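Local coordinates for protein L-methionine gamma-lyase (Fusobacterium nucleatum subsp. nucleatum, PDB 6LXU) that belongs to the Cys/Met metabolism family of pyridoxal-phosphate-dependent enzymes and carries its cofactor covalently on a lysine side chain, at residues T158-L169 and H298-M308. Sequence-based numbering, arbitrary orientation.
Sequences TPANPNLKIVDL and HPGYEIAKKQM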
ATOM      1  N   THR A 158     -26.324  10.283  18.094  1.00  7.49           N
ATOM      2  CA  THR A 158     -26.096  10.584  19.507  1.00  7.17           C
ATOM      3  C   THR A 158     -24.816   9.909  19.984  1.00  6.89           C
ATOM      4  O   THR A 158     -24.628   8.735  19.709  1.00  6.59           O
ATOM      5  CB  THR A 158     -27.290  10.170  20.414  1.00  7.34           C
ATOM      6  OG1 THR A 158     -27.009  10.510  21.775  1.00  7.19           O
ATOM      7  CG2 THR A 158     -27.650   8.703  20.297  1.00  7.53           C
ATOM      8  N   PRO A 159     -23.944  10.616  20.702  1.00  6.92           N
ATOM      9  CA  PRO A 159     -23.934  12.068  20.882  1.00  7.51           C
ATOM     10  C   PRO A 159     -23.758  12.789  19.557  1.00  8.12           C
ATOM     11  O   PRO A 159     -23.192  12.213  18.627  1.00  8.67           O
ATOM     12  CB  PRO A 159     -22.717  12.302  21.795  1.00  7.36           C
ATOM     13  CG  PRO A 159     -22.403  10.974  22.394  1.00  7.19           C
ATOM     14  CD  PRO A 159     -22.781   9.984  21.337  1.00  6.99           C
ATOM     15  N   ALA A 160     -24.235  14.029  19.468  1.00  8.88           N
ATOM     16  CA  ALA A 160     -24.183  14.784  18.195  1.00 10.62           C
ATOM     17  C   ALA A 160     -23.688  16.201  18.410  1.00 12.28           C
ATOM     18  O   ALA A 160     -24.082  16.830  19.411  1.00 14.77           O
ATOM     19  CB  ALA A 160     -25.558  14.828  17.551  1.00 11.60           C
ATOM     20  N   ASN A 161     -22.885  16.706  17.450  1.00 13.39           N
ATOM     21  CA  ASN A 161     -22.282  18.074  17.422  1.00 16.20           C
ATOM     22  C   ASN A 161     -23.358  19.132  17.526  1.00 17.44           C
ATOM     23  O   ASN A 161     -24.479  18.849  17.135  1.00 19.10           O
ATOM     24  CB  ASN A 161     -21.587  18.371  16.067  1.00 17.85           C
ATOM     25  CG  ASN A 161     -20.366  17.509  15.783  1.00 18.48           C
ATOM     26  OD1 ASN A 161     -19.348  17.587  16.494  1.00 20.87           O
ATOM     27  ND2 ASN A 161     -20.415  16.760  14.669  1.00 20.20           N
ATOM     28  N   PRO A 162     -23.064  20.360  17.995  1.00 17.64           N
ATOM     29  CA  PRO A 162     -21.752  20.822  18.499  1.00 16.46           C
ATOM     30  C   PRO A 162     -21.622  20.817  20.039  1.00 15.02           C
ATOM     31  O   PRO A 162     -20.557  21.160  20.592  1.00 16.83           O
ATOM     32  CB  PRO A 162     -21.726  22.261  17.993  1.00 17.65           C
ATOM     33  CG  PRO A 162     -23.161  22.699  18.098  1.00 18.00           C
ATOM     34  CD  PRO A 162     -23.999  21.488  17.801  1.00 18.75           C
ATOM     35  N   ASN A 163     -22.715  20.451  20.698  1.00 11.83           N
ATOM     36  CA  ASN A 163     -22.849  20.436  22.146  1.00 10.98           C
ATOM     37  C   ASN A 163     -23.045  19.013  22.684  1.00  9.77           C
ATOM     38  O   ASN A 163     -23.490  18.840  23.813  1.00  9.79           O
ATOM     39  CB  ASN A 163     -24.033  21.338  22.582  1.00 12.02           C
ATOM     40  CG  ASN A 163     -23.800  22.835  22.333  1.00 13.23           C
ATOM     41  OD1 ASN A 163     -22.680  23.304  22.130  1.00 15.05           O
ATOM     42  ND2 ASN A 163     -24.878  23.611  22.443  1.00 15.45           N
ATOM     43  N   LEU A 164     -22.692  17.997  21.894  1.00  8.96           N
ATOM     44  CA  LEU A 164     -22.781  16.588  22.317  1.00  8.73           C
ATOM     45  C   LEU A 164     -24.172  16.233  22.859  1.00  8.45           C
ATOM     46  O   LEU A 164     -24.338  15.620  23.921  1.00  8.25           O
ATOM     47  CB  LEU A 164     -21.650  16.216  23.279  1.00  8.89           C
ATOM     48  CG  LEU A 164     -20.270  16.362  22.606  1.00  9.39           C
ATOM     49  CD1 LEU A 164     -19.143  16.173  23.602  1.00  9.60           C
ATOM     50  CD2 LEU A 164     -20.078  15.417  21.430  1.00  9.92           C
ATOM     51  N   LYS A 165     -25.169  16.623  22.080  1.00  8.49           N
ATOM     52  CA  LYS A 165     -26.563  16.326  22.372  1.00  8.93           C
ATOM     53  C   LYS A 165     -26.800  14.831  22.451  1.00  8.44           C
ATOM     54  O   LYS A 165     -26.342  14.069  21.591  1.00  8.17           O
ATOM     55  CB  LYS A 165     -27.441  16.925  21.278  1.00  9.98           C
ATOM     56  CG  LYS A 165     -28.941  16.748  21.462  1.00 11.15           C
ATOM     57  CD  LYS A 165     -29.692  17.378  20.292  1.00 12.30           C
ATOM     58  CE  LYS A 165     -31.186  17.279  20.444  1.00 13.21           C
ATOM     59  NZ  LYS A 165     -31.864  18.111  19.419  1.00 13.54           N
ATOM     60  N   ILE A 166     -27.565  14.437  23.467  1.00  8.43           N
ATOM     61  CA  ILE A 166     -27.927  13.051  23.704  1.00  8.57           C
ATOM     62  C   ILE A 166     -29.418  12.867  23.415  1.00  8.43           C
ATOM     63  O   ILE A 166     -30.250  13.691  23.835  1.00  9.04           O
ATOM     64  CB  ILE A 166     -27.656  12.667  25.180  1.00  9.02           C
ATOM     65  CG1 ILE A 166     -26.173  12.823  25.555  1.00  9.19           C
ATOM     66  CG2 ILE A 166     -28.140  11.254  25.483  1.00  9.34           C
ATOM     67  CD1 ILE A 166     -25.225  11.955  24.740  1.00  9.31           C
ATOM     68  N   VAL A 167     -29.757  11.811  22.695  1.00  8.21           N
ATOM     69  CA  VAL A 167     -31.164  11.445  22.467  1.00  8.35           C
ATOM     70  C   VAL A 167     -31.328   9.965  22.769  1.00  7.96           C
ATOM     71  O   VAL A 167     -30.374   9.188  22.695  1.00  7.92           O
ATOM     72  CB  VAL A 167     -31.679  11.826  21.059  1.00  8.71           C
ATOM     73  CG1 VAL A 167     -31.394  13.298  20.767  1.00  9.11           C
ATOM     74  CG2 VAL A 167     -31.097  10.943  19.977  1.00  8.82           C
ATOM     75  N   ASP A 168     -32.556   9.587  23.140  1.00  7.92           N
ATOM     76  CA  ASP A 168     -32.841   8.259  23.681  1.00  7.92           C
ATOM     77  C   ASP A 168     -33.187   7.305  22.555  1.00  7.70           C
ATOM     78  O   ASP A 168     -34.311   7.320  22.038  1.00  7.73           O
ATOM     79  CB  ASP A 168     -33.994   8.363  24.684  1.00  8.30           C
ATOM     80  CG  ASP A 168     -34.199   7.099  25.503  1.00  8.57           C
ATOM     81  OD1 ASP A 168     -34.075   5.997  24.948  1.00  8.47           O
ATOM     82  OD2 ASP A 168     -34.521   7.235  26.710  1.00  9.97           O
ATOM     83  N   LEU A 169     -32.229   6.467  22.163  1.00  7.61           N
ATOM     84  CA  LEU A 169     -32.406   5.616  20.994  1.00  7.59           C
ATOM     85  C   LEU A 169     -33.536   4.606  21.155  1.00  7.54           C
ATOM     86  O   LEU A 169     -34.287   4.374  20.217  1.00  7.46           O
ATOM     87  CB  LEU A 169     -31.106   4.905  20.664  1.00  7.64           C
ATOM     88  CG  LEU A 169     -29.949   5.829  20.253  1.00  7.91           C
ATOM     89  CD1 LEU A 169     -28.728   4.977  19.949  1.00  8.26           C
ATOM     90  CD2 LEU A 169     -30.333   6.668  19.043  1.00  7.92           C
ATOM     91  N   HIS A 298     -24.949  17.795  32.298  1.00 11.50           N
ATOM     92  CA  HIS A 298     -25.205  17.744  30.864  1.00 10.75           C
ATOM     93  C   HIS A 298     -26.667  17.340  30.649  1.00 11.68           C
ATOM     94  O   HIS A 298     -27.100  16.357  31.225  1.00 10.85           O
ATOM     95  CB  HIS A 298     -24.266  16.724  30.194  1.00 10.36           C
ATOM     96  CG  HIS A 298     -24.192  16.860  28.708  1.00 10.34           C
ATOM     97  ND1 HIS A 298     -23.538  17.908  28.101  1.00 10.62           N
ATOM     98  CD2 HIS A 298     -24.647  16.062  27.715  1.00 10.28           C
ATOM     99  CE1 HIS A 298     -23.613  17.756  26.790  1.00 10.34           C
ATOM    100  NE2 HIS A 298     -24.284  16.648  26.529  1.00 10.20           N
ATOM    101  N   PRO A 299     -27.365  18.013  29.721  1.00 12.12           N
ATOM    102  CA  PRO A 299     -28.711  17.548  29.394  1.00 12.28           C
ATOM    103  C   PRO A 299     -28.687  16.121  28.858  1.00 12.11           C
ATOM    104  O   PRO A 299     -27.813  15.773  28.042  1.00 12.59           O
ATOM    105  CB  PRO A 299     -29.181  18.532  28.307  1.00 12.94           C
ATOM    106  CG  PRO A 299     -28.332  19.725  28.476  1.00 13.13           C
ATOM    107  CD  PRO A 299     -26.999  19.187  28.915  1.00 12.74           C
ATOM    108  N   GLY A 300     -29.613  15.299  29.322  1.00 12.05           N
ATOM    109  CA  GLY A 300     -29.655  13.909  28.912  1.00 11.61           C
ATOM    110  C   GLY A 300     -28.599  13.028  29.551  1.00 11.16           C
ATOM    111  O   GLY A 300     -28.381  11.915  29.076  1.00 11.28           O
ATOM    112  N   TYR A 301     -27.987  13.483  30.654  1.00 11.31           N
ATOM    113  CA  TYR A 301     -26.975  12.670  31.328  1.00 11.34           C
ATOM    114  C   TYR A 301     -27.529  11.276  31.664  1.00 11.15           C
ATOM    115  O   TYR A 301     -26.861  10.263  31.476  1.00 10.49           O
ATOM    116  CB  TYR A 301     -26.492  13.379  32.607  1.00 11.77           C
ATOM    117  CG  TYR A 301     -25.772  12.466  33.571  1.00 12.38           C
ATOM    118  CD1 TYR A 301     -24.473  12.026  33.313  1.00 12.66           C
ATOM    119  CD2 TYR A 301     -26.381  12.043  34.757  1.00 13.69           C
ATOM    120  CE1 TYR A 301     -23.816  11.183  34.185  1.00 13.69           C
ATOM    121  CE2 TYR A 301     -25.727  11.189  35.636  1.00 14.38           C
ATOM    122  CZ  TYR A 301     -24.449  10.765  35.344  1.00 14.73           C
ATOM    123  OH  TYR A 301     -23.792   9.931  36.209  1.00 16.89           O
ATOM    124  N   GLU A 302     -28.760  11.237  32.179  1.00 11.72           N
ATOM    125  CA  GLU A 302     -29.339   9.967  32.603  1.00 12.42           C
ATOM    126  C   GLU A 302     -29.599   9.029  31.425  1.00 11.37           C
ATOM    127  O   GLU A 302     -29.447   7.821  31.563  1.00 11.63           O
ATOM    128  CB  GLU A 302     -30.615  10.183  33.431  1.00 14.24           C
ATOM    129  CG  GLU A 302     -30.395  10.905  34.761  1.00 16.13           C
ATOM    130  CD  GLU A 302     -29.583  10.134  35.791  1.00 17.32           C
ATOM    131  OE1 GLU A 302     -29.393   8.909  35.674  1.00 19.20           O
ATOM    132  OE2 GLU A 302     -29.119  10.780  36.762  1.00 20.28           O
ATOM    133  N   ILE A 303     -29.939   9.593  30.263  1.00 10.55           N
ATOM    134  CA  ILE A 303     -30.092   8.792  29.039  1.00 10.38           C
ATOM    135  C   ILE A 303     -28.733   8.240  28.599  1.00  9.77           C
ATOM    136  O   ILE A 303     -28.593   7.065  28.272  1.00  9.68           O
ATOM    137  CB  ILE A 303     -30.733   9.624  27.908  1.00 10.54           C
ATOM    138  CG1 ILE A 303     -32.185   9.993  28.269  1.00 11.26           C
ATOM    139  CG2 ILE A 303     -30.698   8.874  26.587  1.00 10.26           C
ATOM    140  CD1 ILE A 303     -32.744  11.149  27.475  1.00 11.89           C
ATOM    141  N   ALA A 304     -27.709   9.095  28.619  1.00  9.86           N
ATOM    142  CA  ALA A 304     -26.352   8.660  28.279  1.00  9.92           C
ATOM    143  C   ALA A 304     -25.902   7.525  29.185  1.00 10.27           C
ATOM    144  O   ALA A 304     -25.334   6.540  28.716  1.00 10.07           O
ATOM    145  CB  ALA A 304     -25.372   9.823  28.364  1.00  9.57           C
ATOM    146  N   LYS A 305     -26.182   7.654  30.482  1.00 11.10           N
ATOM    147  CA  LYS A 305     -25.815   6.616  31.443  1.00 12.40           C
ATOM    148  C   LYS A 305     -26.506   5.276  31.158  1.00 11.65           C
ATOM    149  O   LYS A 305     -25.942   4.224  31.417  1.00 12.84           O
ATOM    150  CB  LYS A 305     -26.125   7.088  32.863  1.00 14.07           C
ATOM    151  CG  LYS A 305     -25.580   6.183  33.957  1.00 16.55           C
ATOM    152  CD  LYS A 305     -25.921   6.752  35.322  1.00 18.70           C
ATOM    153  CE  LYS A 305     -25.349   5.888  36.436  1.00 20.94           C
ATOM    154  NZ  LYS A 305     -25.818   6.329  37.777  1.00 23.07           N
ATOM    155  N   LYS A 306     -27.721   5.309  30.621  1.00 11.20           N
ATOM    156  CA  LYS A 306     -28.438   4.086  30.302  1.00 11.27           C
ATOM    157  C   LYS A 306     -27.984   3.423  29.020  1.00 10.53           C
ATOM    158  O   LYS A 306     -28.022   2.206  28.927  1.00 11.40           O
ATOM    159  CB  LYS A 306     -29.922   4.366  30.139  1.00 12.21           C
ATOM    160  CG  LYS A 306     -30.718   4.682  31.391  1.00 13.12           C
ATOM    161  CD  LYS A 306     -30.886   3.430  32.210  1.00 13.60           C
ATOM    162  CE  LYS A 306     -31.850   3.624  33.362  1.00 14.27           C
ATOM    163  NZ  LYS A 306     -32.064   2.346  34.076  1.00 14.74           N
ATOM    164  N   GLN A 307     -27.627   4.206  27.993  1.00  9.49           N
ATOM    165  CA  GLN A 307     -27.352   3.626  26.671  1.00  9.01           C
ATOM    166  C   GLN A 307     -25.877   3.628  26.259  1.00  8.52           C
ATOM    167  O   GLN A 307     -25.563   3.062  25.217  1.00  8.95           O
ATOM    168  CB  GLN A 307     -28.236   4.278  25.596  1.00  9.00           C
ATOM    169  CG  GLN A 307     -27.820   5.674  25.185  1.00  8.93           C
ATOM    170  CD  GLN A 307     -28.803   6.391  24.276  1.00  8.61           C
ATOM    171  OE1 GLN A 307     -29.926   5.933  24.020  1.00  8.42           O
ATOM    172  NE2 GLN A 307     -28.389   7.556  23.791  1.00  8.58           N
ATOM    173  N   MET A 308     -25.005   4.225  27.072  1.00  8.38           N
ATOM    174  CA  MET A 308     -23.573   4.289  26.768  1.00  8.59           C
ATOM    175  C   MET A 308     -22.781   3.634  27.889  1.00  8.68           C
ATOM    176  O   MET A 308     -22.974   3.959  29.065  1.00  9.82           O
ATOM    177  CB  MET A 308     -23.084   5.728  26.626  1.00  8.58           C
ATOM    178  CG  MET A 308     -23.829   6.547  25.585  1.00  8.50           C
ATOM    179  SD  MET A 308     -23.172   8.216  25.398  1.00  8.48           S
ATOM    180  CE  MET A 308     -21.625   7.941  24.541  1.00  8.24           C
TER
HETATM  181  O   HOH W   1     -25.627   8.538  23.167  1.00  7.81           O
HETATM  182  O   HOH W   2     -27.734  16.655  25.552  1.00 12.79           O
HETATM  183  O   HOH W   3     -31.972   4.281  24.810  1.00  9.04           O
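Q307 leaves its backbone with CG wedged between N and the carbonyl carbon (chi1 75°) and then runs extended, which carries its amide to the backbone of V167 and L169; H298, with CG opposite its own N (chi1 -164°), swings its imidazole to the carbonyl of L164. The loop 158-169, which links strand 151-157 of the seven-stranded sheet to helix 169-176 and contains a G1 beta bulge with L164 and K165 opposite A160, is thereby joined to helix 301-307 and the type II turn H298-Y301 leading into it. Both polar atoms of the Q307 amide are used: NE2 donates to V167 O at 2.8 Å, lying 25° from the carbonyl plane, while OE1 accepts L169 N through an in-plane lone pair. These two bonds fix which way round the amide sits. H298 NE2 gives a fairly straight bond to L164 O, which lies near the ring plane although the donor stands well above the carbonyl plane. Between these polar ends I166 packs on the helix: CG2 meets I303 CG2 at 3.7 Å, the two side chains running antiparallel past one another, and CG1 rests against A304 CB. G300, at the N-cap of helix 301-307, sets its carbonyl oxygen against I166 CG2. The end of M308 meets P159 tip to tip, CE on CG. The D168 side chain runs across that of I303 at about a right angle, CB against CG2, and its OD1 caps A171 N of helix 169-176. One water joins T158 OG1 to Q307 NE2, another I166 N to P299 O, and a third donates to both D168 OD1 and Q307 OE1, 2.7 Å from each.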